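Local coordinates for Glyoxalase/bleomycin resistance protein/dioxygenase (PDB 4QB5) that probably acts as a dioxygenase of the glyoxalase/bleomycin resistance superfamily, a role not established for this protein, at residues N32-S37 and F69-P74; G85-F90 and G137-A142. All blocks are in the same frame, centred on the assembly; numbering follows the deposited sequence.

Contact 1. Residues N32-S37 and F69-P74; sequences NDLEVS and FGITTP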
ATOM      1  N   ASN C  32       1.318   0.272  16.358  1.00 17.39           N
ATOM      2  CA  ASN C  32       0.933   0.022  17.737  1.00 19.03           C
ATOM      3  C   ASN C  32       1.313   1.169  18.658  1.00 20.39           C
ATOM      4  O   ASN C  32       0.773   1.277  19.752  1.00 17.27           O
ATOM      5  CB  ASN C  32       1.435  -1.357  18.211  1.00 21.42           C
ATOM      6  CG  ASN C  32       0.548  -2.547  17.648  1.00 22.54           C
ATOM      7  OD1 ASN C  32       1.068  -3.586  17.114  1.00 26.85           O
ATOM      8  ND2 ASN C  32      -0.781  -2.409  17.795  1.00 19.80           N
ATOM      9  N   ASP C  33       2.139   2.090  18.151  1.00 20.06           N
ATOM     10  CA  ASP C  33       2.515   3.299  18.908  1.00 20.24           C
ATOM     11  C   ASP C  33       2.672   4.473  17.982  1.00 18.98           C
ATOM     12  O   ASP C  33       3.718   4.616  17.274  1.00 16.50           O
ATOM     13  CB  ASP C  33       3.819   3.043  19.651  1.00 21.98           C
ATOM     14  CG  ASP C  33       4.159   4.187  20.616  1.00 25.98           C
ATOM     15  OD1 ASP C  33       3.828   5.371  20.300  1.00 24.64           O
ATOM     16  OD2 ASP C  33       4.731   3.874  21.660  1.00 28.64           O
ATOM     17  N   LEU C  34       1.623   5.286  17.936  1.00 19.04           N
ATOM     18  CA  LEU C  34       1.563   6.349  16.983  1.00 21.02           C
ATOM     19  C   LEU C  34       2.728   7.361  17.032  1.00 21.84           C
ATOM     20  O   LEU C  34       3.178   7.846  15.988  1.00 20.17           O
ATOM     21  CB  LEU C  34       0.261   7.073  17.092  1.00 22.56           C
ATOM     22  CG  LEU C  34      -0.936   6.545  16.360  1.00 23.15           C
ATOM     23  CD1 LEU C  34      -2.176   7.270  16.868  1.00 24.00           C
ATOM     24  CD2 LEU C  34      -0.845   6.689  14.861  1.00 22.91           C
ATOM     25  N   GLU C  35       3.212   7.683  18.239  1.00 23.69           N
ATOM     26  CA  GLU C  35       4.204   8.714  18.397  1.00 24.54           C
ATOM     27  C   GLU C  35       5.553   8.182  18.008  1.00 22.19           C
ATOM     28  O   GLU C  35       6.321   8.882  17.355  1.00 23.20           O
ATOM     29  CB  GLU C  35       4.190   9.282  19.864  1.00 28.22           C
ATOM     30  CG  GLU C  35       2.911  10.022  20.182  1.00 26.91           C
ATOM     31  CD  GLU C  35       2.609  11.171  19.226  1.00 29.31           C
ATOM     32  OE1 GLU C  35       3.532  11.900  18.767  1.00 35.28           O
ATOM     33  OE2 GLU C  35       1.436  11.374  18.911  1.00 30.06           O
ATOM     34  N   VAL C  36       5.858   6.958  18.414  1.00 22.71           N
ATOM     35  CA  VAL C  36       7.036   6.255  17.920  1.00 22.16           C
ATOM     36  C   VAL C  36       7.036   6.189  16.363  1.00 23.49           C
ATOM     37  O   VAL C  36       8.054   6.490  15.737  1.00 21.83           O
ATOM     38  CB  VAL C  36       7.193   4.861  18.553  1.00 23.71           C
ATOM     39  CG1 VAL C  36       8.204   4.007  17.784  1.00 24.76           C
ATOM     40  CG2 VAL C  36       7.658   4.985  20.024  1.00 24.74           C
ATOM     41  N   SER C  37       5.902   5.844  15.745  1.00 19.93           N
ATOM     42  CA  SER C  37       5.855   5.717  14.283  1.00 18.42           C
ATOM     43  C   SER C  37       5.919   7.075  13.590  1.00 16.51           C
ATOM     44  O   SER C  37       6.462   7.167  12.542  1.00 16.81           O
ATOM     45  CB  SER C  37       4.581   4.937  13.856  1.00 19.13           C
ATOM     46  OG  SER C  37       4.704   3.573  14.295  1.00 18.96           O
ATOM     47  N   PHE C  69      -0.018   9.044   2.429  1.00 15.46           N
ATOM     48  CA  PHE C  69       0.324   7.905   3.269  1.00 14.80           C
ATOM     49  C   PHE C  69      -0.155   8.167   4.651  1.00 16.10           C
ATOM     50  O   PHE C  69      -0.026   9.305   5.143  1.00 14.14           O
ATOM     51  CB  PHE C  69       1.847   7.702   3.313  1.00 14.83           C
ATOM     52  CG  PHE C  69       2.283   6.683   4.306  1.00 14.95           C
ATOM     53  CD1 PHE C  69       2.028   5.321   4.120  1.00 14.93           C
ATOM     54  CD2 PHE C  69       3.054   7.063   5.405  1.00 15.77           C
ATOM     55  CE1 PHE C  69       2.420   4.379   5.049  1.00 14.73           C
ATOM     56  CE2 PHE C  69       3.451   6.110   6.347  1.00 15.78           C
ATOM     57  CZ  PHE C  69       3.189   4.766   6.131  1.00 15.57           C
ATOM     58  N   GLY C  70      -0.648   7.126   5.323  1.00 16.05           N
ATOM     59  CA  GLY C  70      -1.065   7.290   6.717  1.00 16.61           C
ATOM     60  C   GLY C  70      -0.675   6.161   7.637  1.00 16.24           C
ATOM     61  O   GLY C  70      -0.548   4.996   7.226  1.00 15.17           O
ATOM     62  N   ILE C  71      -0.433   6.501   8.892  1.00 14.86           N
ATOM     63  CA  ILE C  71      -0.214   5.508   9.938  1.00 15.52           C
ATOM     64  C   ILE C  71      -1.413   5.595  10.863  1.00 17.03           C
ATOM     65  O   ILE C  71      -1.962   6.715  11.119  1.00 14.93           O
ATOM     66  CB  ILE C  71       1.100   5.697  10.707  1.00 17.04           C
ATOM     67  CG1 ILE C  71       1.222   7.130  11.279  1.00 16.92           C
ATOM     68  CG2 ILE C  71       2.253   5.346   9.784  1.00 18.15           C
ATOM     69  CD1 ILE C  71       2.437   7.318  12.134  1.00 17.03           C
ATOM     70  N   THR C  72      -1.888   4.433  11.307  1.00 16.75           N
ATOM     71  CA  THR C  72      -3.147   4.411  12.065  1.00 16.43           C
ATOM     72  C   THR C  72      -3.127   3.373  13.159  1.00 15.28           C
ATOM     73  O   THR C  72      -2.520   2.303  13.041  1.00 14.31           O
ATOM     74  CB  THR C  72      -4.404   4.191  11.139  1.00 18.23           C
ATOM     75  OG1 THR C  72      -5.612   4.442  11.884  1.00 17.32           O
ATOM     76  CG2 THR C  72      -4.485   2.740  10.587  1.00 17.34           C
ATOM     77  N   THR C  73      -3.807   3.707  14.249  1.00 15.32           N
ATOM     78  CA  THR C  73      -4.278   2.735  15.222  1.00 16.03           C
ATOM     79  C   THR C  73      -5.422   1.963  14.527  1.00 14.57           C
ATOM     80  O   THR C  73      -6.304   2.585  13.941  1.00 13.01           O
ATOM     81  CB  THR C  73      -4.864   3.469  16.475  1.00 19.25           C
ATOM     82  OG1 THR C  73      -3.773   4.102  17.130  1.00 18.46           O
ATOM     83  CG2 THR C  73      -5.461   2.439  17.473  1.00 21.92           C
ATOM     84  N   PRO C  74      -5.382   0.621  14.532  1.00 12.76           N
ATOM     85  CA  PRO C  74      -6.449  -0.080  13.757  1.00 14.08           C
ATOM     86  C   PRO C  74      -7.834   0.250  14.273  1.00 15.73           C
ATOM     87  O   PRO C  74      -8.066   0.238  15.487  1.00 15.41           O
ATOM     88  CB  PRO C  74      -6.131  -1.551  13.992  1.00 14.55           C
ATOM     89  CG  PRO C  74      -4.605  -1.560  14.162  1.00 14.12           C
ATOM     90  CD  PRO C  74      -4.313  -0.279  14.952  1.00 13.78           C
TER

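Contact 2. Residues G85-F90 and G137-A142; sequences GSTLGF and GNKICA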
ATOM      1  N   GLY C  85       3.463 -10.965   2.659  1.00 13.76           N
ATOM      2  CA  GLY C  85       3.400 -10.724   1.228  1.00 13.76           C
ATOM      3  C   GLY C  85       3.286  -9.255   0.908  1.00 15.15           C
ATOM      4  O   GLY C  85       3.389  -8.870  -0.251  1.00 14.17           O
ATOM      5  N   SER C  86       3.031  -8.405   1.930  1.00 15.05           N
ATOM      6  CA  SER C  86       2.733  -7.017   1.657  1.00 15.75           C
ATOM      7  C   SER C  86       4.051  -6.241   1.702  1.00 15.53           C
ATOM      8  O   SER C  86       4.845  -6.443   2.610  1.00 16.31           O
ATOM      9  CB  SER C  86       1.751  -6.422   2.646  1.00 16.34           C
ATOM     10  OG  SER C  86       0.413  -6.799   2.383  1.00 17.46           O
ATOM     11  N   THR C  87       4.212  -5.329   0.758  1.00 16.23           N
ATOM     12  CA  THR C  87       5.366  -4.405   0.658  1.00 15.54           C
ATOM     13  C   THR C  87       4.831  -3.089   0.144  1.00 15.27           C
ATOM     14  O   THR C  87       4.110  -3.063  -0.823  1.00 13.96           O
ATOM     15  CB  THR C  87       6.459  -4.961  -0.325  1.00 16.97           C
ATOM     16  OG1 THR C  87       6.986  -6.149   0.241  1.00 17.67           O
ATOM     17  CG2 THR C  87       7.613  -3.991  -0.480  1.00 19.79           C
ATOM     18  N   LEU C  88       5.231  -1.993   0.773  1.00 15.40           N
ATOM     19  CA  LEU C  88       4.908  -0.659   0.331  1.00 16.39           C
ATOM     20  C   LEU C  88       6.148   0.031  -0.225  1.00 16.07           C
ATOM     21  O   LEU C  88       7.211   0.106   0.441  1.00 16.83           O
ATOM     22  CB  LEU C  88       4.312   0.121   1.485  1.00 16.10           C
ATOM     23  CG  LEU C  88       4.043   1.607   1.177  1.00 17.34           C
ATOM     24  CD1 LEU C  88       3.147   1.789  -0.051  1.00 17.13           C
ATOM     25  CD2 LEU C  88       3.475   2.315   2.412  1.00 17.18           C
ATOM     26  N   GLY C  89       6.040   0.552  -1.431  1.00 16.26           N
ATOM     27  CA  GLY C  89       7.174   1.243  -2.072  1.00 16.21           C
ATOM     28  C   GLY C  89       6.980   2.739  -2.242  1.00 16.82           C
ATOM     29  O   GLY C  89       6.000   3.147  -2.867  1.00 15.02           O
ATOM     30  N   PHE C  90       7.914   3.543  -1.701  1.00 15.83           N
ATOM     31  CA  PHE C  90       7.915   4.975  -1.868  1.00 15.87           C
ATOM     32  C   PHE C  90       8.819   5.389  -3.029  1.00 17.71           C
ATOM     33  O   PHE C  90       9.973   4.969  -3.092  1.00 17.14           O
ATOM     34  CB  PHE C  90       8.391   5.657  -0.585  1.00 14.74           C
ATOM     35  CG  PHE C  90       7.453   5.476   0.589  1.00 14.21           C
ATOM     36  CD1 PHE C  90       6.376   6.313   0.752  1.00 15.00           C
ATOM     37  CD2 PHE C  90       7.616   4.447   1.492  1.00 14.09           C
ATOM     38  CE1 PHE C  90       5.549   6.179   1.846  1.00 14.75           C
ATOM     39  CE2 PHE C  90       6.755   4.288   2.558  1.00 14.79           C
ATOM     40  CZ  PHE C  90       5.702   5.152   2.714  1.00 14.59           C
ATOM     41  N   GLY C 137       7.207  -3.698  12.031  1.00 16.67           N
ATOM     42  CA  GLY C 137       7.382  -4.824  11.132  1.00 16.74           C
ATOM     43  C   GLY C 137       6.737  -4.565   9.752  1.00 16.23           C
ATOM     44  O   GLY C 137       6.836  -5.399   8.842  1.00 18.02           O
ATOM     45  N   ASN C 138       6.109  -3.431   9.522  1.00 15.37           N
ATOM     46  CA  ASN C 138       5.675  -3.155   8.137  1.00 15.71           C
ATOM     47  C   ASN C 138       6.868  -3.085   7.166  1.00 16.26           C
ATOM     48  O   ASN C 138       7.843  -2.379   7.424  1.00 15.20           O
ATOM     49  CB  ASN C 138       4.863  -1.860   8.002  1.00 16.79           C
ATOM     50  CG  ASN C 138       3.605  -1.851   8.876  1.00 18.49           C
ATOM     51  OD1 ASN C 138       3.450  -1.001   9.760  1.00 20.12           O
ATOM     52  ND2 ASN C 138       2.707  -2.780   8.629  1.00 17.10           N
ATOM     53  N   LYS C 139       6.781  -3.808   6.036  1.00 14.48           N
ATOM     54  CA  LYS C 139       7.871  -3.875   5.090  1.00 16.44           C
ATOM     55  C   LYS C 139       7.732  -2.783   4.080  1.00 15.50           C
ATOM     56  O   LYS C 139       6.688  -2.671   3.450  1.00 15.35           O
ATOM     57  CB  LYS C 139       7.904  -5.262   4.388  1.00 16.82           C
ATOM     58  CG  LYS C 139       9.134  -5.464   3.546  1.00 21.33           C
ATOM     59  CD  LYS C 139       9.184  -6.902   3.020  1.00 26.06           C
ATOM     60  CE  LYS C 139      10.520  -7.185   2.402  1.00 31.14           C
ATOM     61  NZ  LYS C 139      10.436  -8.446   1.599  1.00 34.74           N
ATOM     62  N   ILE C 140       8.774  -1.955   3.940  1.00 14.38           N
ATOM     63  CA  ILE C 140       8.697  -0.742   3.088  1.00 14.20           C
ATOM     64  C   ILE C 140       9.979  -0.631   2.284  1.00 13.38           C
ATOM     65  O   ILE C 140      10.986  -1.251   2.614  1.00 13.04           O
ATOM     66  CB  ILE C 140       8.443   0.550   3.928  1.00 15.07           C
ATOM     67  CG1 ILE C 140       9.655   0.819   4.849  1.00 17.02           C
ATOM     68  CG2 ILE C 140       7.143   0.391   4.730  1.00 16.04           C
ATOM     69  CD1 ILE C 140       9.507   1.998   5.780  1.00 17.73           C
ATOM     70  N   CYS C 141       9.969   0.124   1.211  1.00 13.60           N
ATOM     71  CA  CYS C 141      11.204   0.400   0.492  1.00 14.49           C
ATOM     72  C   CYS C 141      11.088   1.703  -0.217  1.00 14.71           C
ATOM     73  O   CYS C 141       9.977   2.302  -0.331  1.00 14.51           O
ATOM     74  CB  CYS C 141      11.565  -0.703  -0.517  1.00 18.18           C
ATOM     75  SG  CYS C 141      10.338  -0.845  -1.768  1.00 21.35           S
ATOM     76  N   ALA C 142      12.237   2.218  -0.555  1.00 14.17           N
ATOM     77  CA  ALA C 142      12.323   3.384  -1.457  1.00 14.53           C
ATOM     78  C   ALA C 142      12.862   2.869  -2.802  1.00 15.16           C
ATOM     79  O   ALA C 142      13.796   2.027  -2.843  1.00 15.86           O
ATOM     80  CB  ALA C 142      13.240   4.463  -0.882  1.00 14.18           C
TER
HETATM   81  O   HOH W   1       4.517  -5.830   5.531  1.00 26.50           O

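Contact 1. Residues N32-S37 and F69-P74
Leu34 and Ser37, on the first turn of helix 34-46, rest on Ile71 near the end of strand 67-72 and Thr73 just beyond it, and the direct contact between the two segments is van der Waals packing. One branch of Leu34 reaches each partner. CD2 lies over the strand backbone, 3.9 Å from the carbonyl O of Ile71, and passes alongside the Ile71 side chain at 4.2 Å from its CG1, the two side chains running past each other in opposite senses. CD1 packs 3.6 Å from OG1 of Thr73, whose side chain crosses that of Leu34 at about a right angle. Further along the helical turn, Ser37 meets the terminal methyl of Ile71, CB to CD1 at 3.6 Å. With CG1 set between the backbone N and the carbonyl carbon (chi1 54°) and the chain extended beyond it, CD1 is carried up to the helix.

This is the helix-on-sheet packing of a βαβββ module, the repeating unit of the vicinal oxygen chelate fold: strand 24-30 leads into the helix, and strand 67-72 lies parallel to strand 24-30, the two backbones bonded through Gly70 and Thr72.

No hydrogen bond links the two segments; the side-chain bonds within them are local. Asp33 is the N-cap: its OD1 accepts from Val36 N at 3.2 Å in an almost straight bond (172°), the donor lying above the carboxylate plane, and takes a weak second bond from Glu35 N. At the strand end, Thr72 OG1 donates to Thr73 O at 2.9 Å, from above the carbonyl plane. Glu35 OE2 is bonded to Tyr60 OH of the neighbouring strand, and Pro74 packs on Asn84 of the second subunit.

Contact 2. Residues G85-F90 and G137-A142
Phe90, Cys141 and Lys139 have the largest areas buried where strands 87-90 and 139-142 run side by side. The peptide of Phe90 is fixed by a nearly straight bond to Cys141, N to O at 2.8 Å (175°). The same carbonyl O sits at the edge of the Phe90 ring, near its plane, with CD2 3.7 Å away. Ile140 CB also meets the ring at its edge, so the ring meets the neighbouring strand edge-on; Phe69 meets it edge-to-face, and Phe101 of helix 95-107 packs on it.

Cys141 bonds back from its N to Leu88 O at 2.9 Å, and Leu88 N donates to Lys139 O. The alternation is that of parallel strands in register, Leu88 beside Ile140 and Phe90 beside Ala142, within the mixed sheet of the second βαβββ module. On the face opposite these four, SG of Cys141 lies 3.8 Å from Gly89 CA; set between the backbone N and the carbonyl carbon (chi1 63°), the sulfur leans over the adjoining strand. The outer edge of strand 87-91 pairs antiparallel with a strand of the second subunit, continuing the sheet across the interface.

Lys139 lays its extended chain obliquely across Thr87, CD to OG1 at 3.6 Å. Where direct pairing stops, a water donates to Ser86 O at 3.0 Å and accepts from Lys139 N at 3.1 Å.

Contact 1 closes before contact 2 opens, and their centres lie 15 Å apart. Each belongs to a different four-stranded mixed sheet of the same strand order, 1-4-3-2: strand 67-72 is an inner strand of the first, and strand 87-91, next in the chain, is an outermost strand of the second within this chain. The two contacts meet directly where Phe69 packs on Leu88 (CE1 to CD2, 3.5 Å). Helix 34-46 joins them as well, since it begins in contact 1 and further along packs on Ile140 and Phe90. Both contacts reach the second subunit: contact 1 by side-chain packing, contact 2 also through strand 87-91, so the dimer interface draws on both sheets.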